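Local coordinates for protein transcriptional regulator, MarR family, putative (Bacillus cereus, PDB 3BJA) that probably binds DNA through a winged helix-turn-helix domain of the MarR family and regulates transcription, at residues K24-Y29 and K102-Q107; G37-L42 and V91-K96; V48-L53 and N63-I68. All coordinates share one frame; numbering follows the deposited sequence.

Interaction 1: K24-Y29 and K102-Q107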
# COMPACT_ATOMS: atom_id res chain seq x y z
N LYS A 24 -6.52 -5.25 12.27
CA LYS A 24 -6.89 -6.11 13.40
C LYS A 24 -7.37 -5.20 14.52
O LYS A 24 -8.44 -5.44 15.09
CB LYS A 24 -5.69 -6.96 13.86
CG LYS A 24 -6.03 -8.29 14.55
CD LYS A 24 -6.48 -8.18 15.99
CE LYS A 24 -6.80 -9.55 16.59
NZ LYS A 24 -8.01 -10.16 15.96
N ALA A 25 -6.61 -4.13 14.79
CA ALA A 25 -6.90 -3.15 15.84
C ALA A 25 -8.21 -2.37 15.68
O ALA A 25 -8.90 -2.13 16.69
CB ALA A 25 -5.74 -2.17 15.98
N ILE A 26 -8.55 -1.97 14.45
CA ILE A 26 -9.81 -1.21 14.16
C ILE A 26 -11.01 -2.07 13.70
O ILE A 26 -12.08 -1.53 13.38
CB ILE A 26 -9.56 -0.01 13.17
CG1 ILE A 26 -9.30 -0.47 11.72
CG2 ILE A 26 -8.43 0.85 13.68
CD1 ILE A 26 -9.12 0.67 10.73
N GLU A 27 -10.80 -3.40 13.68
CA GLU A 27 -11.76 -4.44 13.23
C GLU A 27 -13.17 -4.27 13.77
O GLU A 27 -14.16 -4.35 13.02
CB GLU A 27 -11.22 -5.83 13.64
CG GLU A 27 -11.98 -7.06 13.16
CD GLU A 27 -11.46 -8.38 13.76
OE1 GLU A 27 -10.32 -8.39 14.30
OE2 GLU A 27 -12.20 -9.40 13.70
N GLN A 28 -13.25 -4.06 15.08
CA GLN A 28 -14.51 -3.86 15.81
C GLN A 28 -15.43 -2.75 15.28
O GLN A 28 -16.63 -2.84 15.47
CB GLN A 28 -14.24 -3.63 17.31
CG GLN A 28 -13.46 -2.34 17.65
CD GLN A 28 -13.22 -2.18 19.14
OE1 GLN A 28 -12.23 -2.68 19.68
NE2 GLN A 28 -14.13 -1.44 19.81
N TYR A 29 -14.87 -1.73 14.63
CA TYR A 29 -15.64 -0.61 14.07
C TYR A 29 -16.14 -0.83 12.64
O TYR A 29 -16.62 0.12 12.01
CB TYR A 29 -14.82 0.69 14.13
CG TYR A 29 -14.39 1.04 15.52
CD1 TYR A 29 -15.28 1.64 16.40
CD2 TYR A 29 -13.10 0.74 15.98
CE1 TYR A 29 -14.92 1.95 17.70
CE2 TYR A 29 -12.72 1.04 17.29
CZ TYR A 29 -13.65 1.66 18.15
OH TYR A 29 -13.34 1.98 19.43
N LYS A 102 -13.73 9.70 16.72
CA LYS A 102 -13.48 9.81 18.16
C LYS A 102 -13.24 8.43 18.78
O LYS A 102 -12.24 8.23 19.50
CB LYS A 102 -14.66 10.51 18.86
N GLN A 103 -14.15 7.50 18.49
CA GLN A 103 -14.06 6.13 19.01
C GLN A 103 -12.85 5.34 18.48
O GLN A 103 -12.24 4.60 19.25
CB GLN A 103 -15.37 5.37 18.80
CG GLN A 103 -16.54 5.92 19.64
CD GLN A 103 -17.93 5.39 19.24
OE1 GLN A 103 -18.10 4.68 18.24
NE2 GLN A 103 -18.93 5.76 20.03
N VAL A 104 -12.50 5.51 17.21
CA VAL A 104 -11.37 4.79 16.59
C VAL A 104 -9.98 5.34 17.04
O VAL A 104 -9.02 4.57 17.12
CB VAL A 104 -11.45 4.74 15.03
CG1 VAL A 104 -10.40 3.84 14.49
CG2 VAL A 104 -12.76 4.17 14.58
N ASP A 105 -9.90 6.65 17.32
CA ASP A 105 -8.65 7.31 17.80
C ASP A 105 -8.08 6.66 19.06
O ASP A 105 -6.87 6.66 19.25
CB ASP A 105 -8.87 8.82 18.06
CG ASP A 105 -8.95 9.68 16.76
OD1 ASP A 105 -8.51 9.26 15.67
OD2 ASP A 105 -9.45 10.82 16.86
N VAL A 106 -8.96 6.10 19.90
CA VAL A 106 -8.56 5.38 21.12
C VAL A 106 -7.82 4.09 20.74
O VAL A 106 -6.76 3.82 21.30
CB VAL A 106 -9.78 5.06 22.03
CG1 VAL A 106 -9.33 4.34 23.30
CG2 VAL A 106 -10.52 6.34 22.40
N GLN A 107 -8.35 3.32 19.78
CA GLN A 107 -7.68 2.08 19.30
C GLN A 107 -6.41 2.37 18.50
O GLN A 107 -5.47 1.59 18.56
CB GLN A 107 -8.60 1.15 18.49
CG GLN A 107 -9.33 0.06 19.31
CD GLN A 107 -10.41 0.56 20.26
OE1 GLN A 107 -10.70 -0.08 21.27
NE2 GLN A 107 -11.00 1.70 19.96
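Ala25 and Gln107 bring the two backbones together, with 6.3 Å between their CA atoms. Segment 102-107 is one regular piece of helix 95-116, whereas 24-29 carries the chain on from helix 2-25. On the 24-29 side the backbone itself joins the contact: Ala25 O lies 3.4 Å from Gln107 CG.

Tyr29 is the centre of the packing. Its CG stands anti to the carbonyl carbon (chi1 -58°), and CG2 of Val104 covers one face of the ring in a CH-pi contact, 3.8 Å from the centroid and 19° off the normal. The methyl is displaced toward the rim, nearest CG and CD2. The opposite face is covered from within the same segment by CG of Gln28, so the ring is sandwiched between two aliphatic groups. Near the hydroxyl end, Tyr29 CE1 rests 3.6 Å from Gln103 CB, and Tyr29 OH is 2.8 Å from Gln103 O. The amide of Gln107 comes to the ring edge, its NE2 implausibly close to the hydroxyl and therefore doubtful in detail. The Gln28 and Gln107 amides meet tip to tip, their planes steeply inclined; as modelled, Gln28 OE1 and Gln107 OE1, two acceptors, are 3.4 Å apart and not hydrogen-bonded. Deeper in, Ile26 CG2 meets Val104 CG1 at 3.7 Å, and both side chains also touch Phe36 and Ile31.

The contact thus has an apolar side, Ile26, Val104 and the Tyr29 ring, and a polar side, the amides of Gln28 and Gln107 and the tyrosine hydroxyl. It joins the C-terminal end of helix 2-25 and the residues around Tyr29 to helix 95-116, which leaves the winged-helix domain.

Interaction 2: G37-L42 and V91-K96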
# COMPACT_ATOMS: atom_id res chain seq x y z
N GLY A 37 -8.46 5.86 6.81
CA GLY A 37 -7.72 6.92 6.12
C GLY A 37 -8.57 8.08 5.65
O GLY A 37 -8.25 9.25 5.94
N VAL A 38 -9.68 7.75 4.98
CA VAL A 38 -10.68 8.73 4.49
C VAL A 38 -11.24 9.56 5.62
O VAL A 38 -11.37 10.77 5.50
CB VAL A 38 -11.88 8.05 3.73
CG1 VAL A 38 -13.05 9.04 3.48
CG2 VAL A 38 -11.41 7.43 2.45
N ILE A 39 -11.61 8.89 6.72
CA ILE A 39 -12.14 9.56 7.93
C ILE A 39 -11.11 10.56 8.52
O ILE A 39 -11.47 11.68 8.86
CB ILE A 39 -12.64 8.52 8.99
CG1 ILE A 39 -13.94 7.86 8.48
CG2 ILE A 39 -12.87 9.16 10.35
CD1 ILE A 39 -14.39 6.68 9.30
N GLN A 40 -9.85 10.13 8.61
CA GLN A 40 -8.75 10.99 9.08
C GLN A 40 -8.60 12.19 8.13
O GLN A 40 -8.63 13.34 8.59
CB GLN A 40 -7.42 10.21 9.22
CG GLN A 40 -7.43 9.09 10.28
CD GLN A 40 -7.75 9.58 11.70
OE1 GLN A 40 -7.43 10.71 12.07
NE2 GLN A 40 -8.36 8.72 12.51
N VAL A 41 -8.49 11.93 6.82
CA VAL A 41 -8.38 13.01 5.82
C VAL A 41 -9.55 14.00 5.92
O VAL A 41 -9.32 15.21 6.02
CB VAL A 41 -8.28 12.48 4.38
CG1 VAL A 41 -8.51 13.61 3.33
CG2 VAL A 41 -6.93 11.76 4.17
N LEU A 42 -10.79 13.48 5.93
CA LEU A 42 -12.00 14.33 5.99
C LEU A 42 -12.25 15.05 7.32
O LEU A 42 -13.08 15.97 7.35
CB LEU A 42 -13.26 13.54 5.60
CG LEU A 42 -13.45 13.08 4.15
CD1 LEU A 42 -14.72 12.25 4.08
CD2 LEU A 42 -13.50 14.24 3.15
N VAL A 91 -17.38 16.19 -0.74
CA VAL A 91 -17.51 15.10 0.25
C VAL A 91 -17.17 15.61 1.67
O VAL A 91 -16.29 16.45 1.84
CB VAL A 91 -16.57 13.91 -0.07
CG1 VAL A 91 -16.95 12.69 0.75
CG2 VAL A 91 -16.62 13.56 -1.55
N TYR A 92 -17.86 15.07 2.67
CA TYR A 92 -17.64 15.47 4.07
C TYR A 92 -18.17 14.44 5.05
O TYR A 92 -19.00 13.60 4.70
CB TYR A 92 -18.25 16.86 4.35
CG TYR A 92 -19.74 17.01 4.10
CD1 TYR A 92 -20.24 17.16 2.80
CD2 TYR A 92 -20.65 17.06 5.17
CE1 TYR A 92 -21.63 17.31 2.56
CE2 TYR A 92 -22.04 17.22 4.95
CZ TYR A 92 -22.52 17.34 3.64
OH TYR A 92 -23.88 17.50 3.39
N LEU A 93 -17.65 14.49 6.28
CA LEU A 93 -18.09 13.61 7.36
C LEU A 93 -19.48 13.99 7.87
O LEU A 93 -19.80 15.17 7.95
CB LEU A 93 -17.13 13.63 8.57
CG LEU A 93 -15.78 12.93 8.44
CD1 LEU A 93 -15.01 13.10 9.74
CD2 LEU A 93 -15.94 11.45 8.11
N THR A 94 -20.27 12.97 8.20
CA THR A 94 -21.57 13.14 8.83
C THR A 94 -21.30 13.15 10.34
O THR A 94 -20.15 12.94 10.78
CB THR A 94 -22.52 11.97 8.51
OG1 THR A 94 -21.98 10.76 9.06
CG2 THR A 94 -22.72 11.81 7.00
N LYS A 95 -22.37 13.38 11.13
CA LYS A 95 -22.26 13.36 12.60
C LYS A 95 -21.75 11.99 13.08
O LYS A 95 -20.82 11.93 13.90
CB LYS A 95 -23.60 13.73 13.25
CG LYS A 95 -23.51 14.00 14.75
CD LYS A 95 -24.81 14.64 15.27
CE LYS A 95 -24.81 14.81 16.78
NZ LYS A 95 -26.13 15.34 17.28
N LYS A 96 -22.31 10.91 12.52
CA LYS A 96 -21.89 9.52 12.79
C LYS A 96 -20.40 9.28 12.49
O LYS A 96 -19.70 8.63 13.26
CB LYS A 96 -22.73 8.52 11.97
CG LYS A 96 -22.37 7.03 12.18
CD LYS A 96 -23.10 6.08 11.26
CE LYS A 96 -22.61 4.66 11.52
NZ LYS A 96 -23.27 3.62 10.70
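Leu42 of helix 33-44 packs against Val91 and Leu93, the two residues of strand 89-93 whose side chains leave the backbone toward the helix. Tyr92, between them, points away. Helix segment 37-42 and strand segment 91-93 run almost perpendicular, at 93°, with their axes 8.4 Å apart.

Leu42 carries most of the contact. Its CG is anti to the carbonyl carbon (chi1 -69°), and both methyls beyond it lie against Val91: CD1 meets Val91 CG1 at 4.0 Å, while CD2 lies 3.8 Å from the carbonyl oxygen Val91 O. Leu42 and Val91 cross at about a right angle. The base of the same leucine serves the other neighbour, Leu42 CB resting 3.8 Å from Leu93 CG. That CG is put against Leu42 by the first torsion of Leu93, which sets it anti to its own carbonyl carbon (chi1 -73°). Both Leu93 methyls turn to Ile39. Leu93 CD1 approaches the backbone at Ile39 O (3.9 Å), and Leu93 CD2 reaches CG1 of Ile39 at 4.1 Å, with these two side chains again nearly perpendicular. Ile39 thus receives Leu93 one helical turn before Leu42.

Around this group, Leu42 also touches Val77 of strand 77-81, and Ile39 touches Met71 of helix 64-73. Thr94, immediately after the strand, N-caps helix 95-116 through its OG1 bond to Gly97 N.

No hydrogen bond crosses the interface; it is held by van der Waals contact of aliphatic branches with one another and with backbone carbonyls. The arrangement seats a helix on the face of the small winged-helix sheet that carries Val91 and Leu93, and their fit rests on burial of apolar surface.

Interaction 3: V48-L53 and N63-I68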
# COMPACT_ATOMS: atom_id res chain seq x y z
N VAL A 48 -14.27 18.89 1.26
CA VAL A 48 -13.35 18.93 0.09
C VAL A 48 -14.00 18.26 -1.13
O VAL A 48 -15.10 17.69 -1.04
CB VAL A 48 -11.96 18.29 0.39
CG1 VAL A 48 -11.20 19.11 1.44
CG2 VAL A 48 -12.10 16.83 0.81
N SER A 49 -13.34 18.39 -2.28
CA SER A 49 -13.79 17.77 -3.51
C SER A 49 -13.32 16.32 -3.56
O SER A 49 -12.37 15.94 -2.85
CB SER A 49 -13.26 18.51 -4.75
OG SER A 49 -11.85 18.36 -4.89
N MSE A 50 -13.98 15.52 -4.39
CA MSE A 50 -13.57 14.14 -4.66
C MSE A 50 -12.12 14.07 -5.12
O MSE A 50 -11.38 13.18 -4.69
CB MSE A 50 -14.48 13.46 -5.70
CG MSE A 50 -15.62 12.71 -5.06
SE MSE A 50 -14.88 11.07 -4.32
CE MSE A 50 -14.93 10.04 -5.99
N SER A 51 -11.72 15.01 -5.99
CA SER A 51 -10.35 15.10 -6.50
C SER A 51 -9.40 15.42 -5.35
O SER A 51 -8.44 14.69 -5.16
CB SER A 51 -10.23 16.13 -7.63
OG SER A 51 -11.04 15.76 -8.74
N LYS A 52 -9.71 16.47 -4.56
CA LYS A 52 -8.90 16.81 -3.35
C LYS A 52 -8.71 15.63 -2.40
O LYS A 52 -7.62 15.47 -1.86
CB LYS A 52 -9.43 18.02 -2.55
CG LYS A 52 -8.60 19.30 -2.69
CD LYS A 52 -7.27 19.16 -1.92
CE LYS A 52 -6.36 20.36 -2.13
NZ LYS A 52 -5.03 20.14 -1.49
N LEU A 53 -9.77 14.84 -2.21
CA LEU A 53 -9.71 13.65 -1.37
C LEU A 53 -8.78 12.62 -2.00
O LEU A 53 -7.93 12.09 -1.31
CB LEU A 53 -11.12 13.05 -1.13
CG LEU A 53 -11.24 11.76 -0.31
CD1 LEU A 53 -10.64 11.94 1.08
CD2 LEU A 53 -12.69 11.33 -0.24
N ASN A 63 -10.84 1.81 -6.60
CA ASN A 63 -12.32 1.88 -6.57
C ASN A 63 -12.90 2.98 -5.63
O ASN A 63 -13.91 2.75 -4.95
CB ASN A 63 -12.93 0.48 -6.28
CG ASN A 63 -12.57 -0.11 -4.87
OD1 ASN A 63 -13.16 -1.11 -4.47
ND2 ASN A 63 -11.61 0.49 -4.15
N MSE A 64 -12.27 4.17 -5.63
CA MSE A 64 -12.68 5.32 -4.77
C MSE A 64 -14.15 5.66 -4.77
O MSE A 64 -14.76 5.79 -3.70
CB MSE A 64 -11.90 6.60 -5.12
CG MSE A 64 -10.64 6.79 -4.31
SE MSE A 64 -10.99 7.27 -2.46
CE MSE A 64 -11.89 8.98 -2.69
N THR A 65 -14.71 5.83 -5.97
CA THR A 65 -16.12 6.19 -6.13
C THR A 65 -17.06 5.12 -5.55
O THR A 65 -18.08 5.46 -4.92
CB THR A 65 -16.45 6.51 -7.60
OG1 THR A 65 -15.57 7.55 -8.05
CG2 THR A 65 -17.90 6.97 -7.77
N THR A 66 -16.71 3.85 -5.76
CA THR A 66 -17.49 2.72 -5.23
C THR A 66 -17.34 2.66 -3.71
O THR A 66 -18.32 2.52 -2.97
CB THR A 66 -17.02 1.36 -5.83
OG1 THR A 66 -16.83 1.48 -7.25
CG2 THR A 66 -18.05 0.25 -5.53
N MSE A 67 -16.09 2.79 -3.27
CA MSE A 67 -15.71 2.76 -1.86
C MSE A 67 -16.34 3.90 -1.03
O MSE A 67 -16.72 3.68 0.12
CB MSE A 67 -14.16 2.69 -1.77
CG MSE A 67 -13.58 2.34 -0.43
SE MSE A 67 -13.36 3.91 0.61
CE MSE A 67 -11.78 4.64 -0.24
N ILE A 68 -16.46 5.10 -1.62
CA ILE A 68 -17.15 6.25 -0.97
C ILE A 68 -18.66 6.03 -0.90
O ILE A 68 -19.28 6.39 0.09
CB ILE A 68 -16.77 7.64 -1.63
CG1 ILE A 68 -15.53 8.24 -0.93
CG2 ILE A 68 -17.88 8.67 -1.48
CD1 ILE A 68 -14.30 7.38 -1.00
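Met50 and Leu53 on helix 50-56 face Met64, Thr65 and Ile68 on helix 64-73, the second helix of the helix-turn-helix. Before them, Val48 belongs to the short strand 48-49, and Ser49 forms the N-cap: its OG accepts from Lys52 N at 2.9 Å, nearly straight at 166°, starting the helix that presents the contact residues.

Met50, a selenomethionine, leaves its backbone obliquely to the partner, but bends at chi2 (-75°) and chi3 (-83°) bring its end across the gap. Its CE touches Thr65 OG1 at 3.3 Å, the two side chains crossing at about a right angle. Its SE lies 4.0 Å from Met64 CE, and the two chains run alongside in opposite senses.

One turn later Leu53 points toward the partner helix. Its CD2 meets the same methyl, Met64 CE, at 3.5 Å, and lies 4.3 Å from Ile68 CG1. Met64 CE is therefore shared by both residues of the first helix.

The junction holds no cross-segment hydrogen bond. The methionine side chains (selenomethionine in the crystal), Leu53 and Ile68 pack between the two helices, consistent with a hydrophobic core orienting the presumed recognition helix of a MarR-type domain.

How the interactions relate
From the N terminus, helix 2-25 leads into segment 24-29, which opens the widest loop; interaction 1 closes it 73 residues later on helix 95-116. Interaction 2 nests inside, bringing helix 33-44 onto strand 89-93, and interaction 3 nests inside that, closing the short helix-turn-helix loop. No loops cross. Interactions 2 and 3 adjoin: Val91 N bonds to Val48 O where their strands pair, and Val41 packs on Leu53. Interactions 1 and 2 meet through Gln40 NE2 and Asp105 OD1, a probable hydrogen bond, whereas 1 and 3 do not touch. The series links the presumed recognition helix, through the winged-helix core, to helices 2-25 and 95-116.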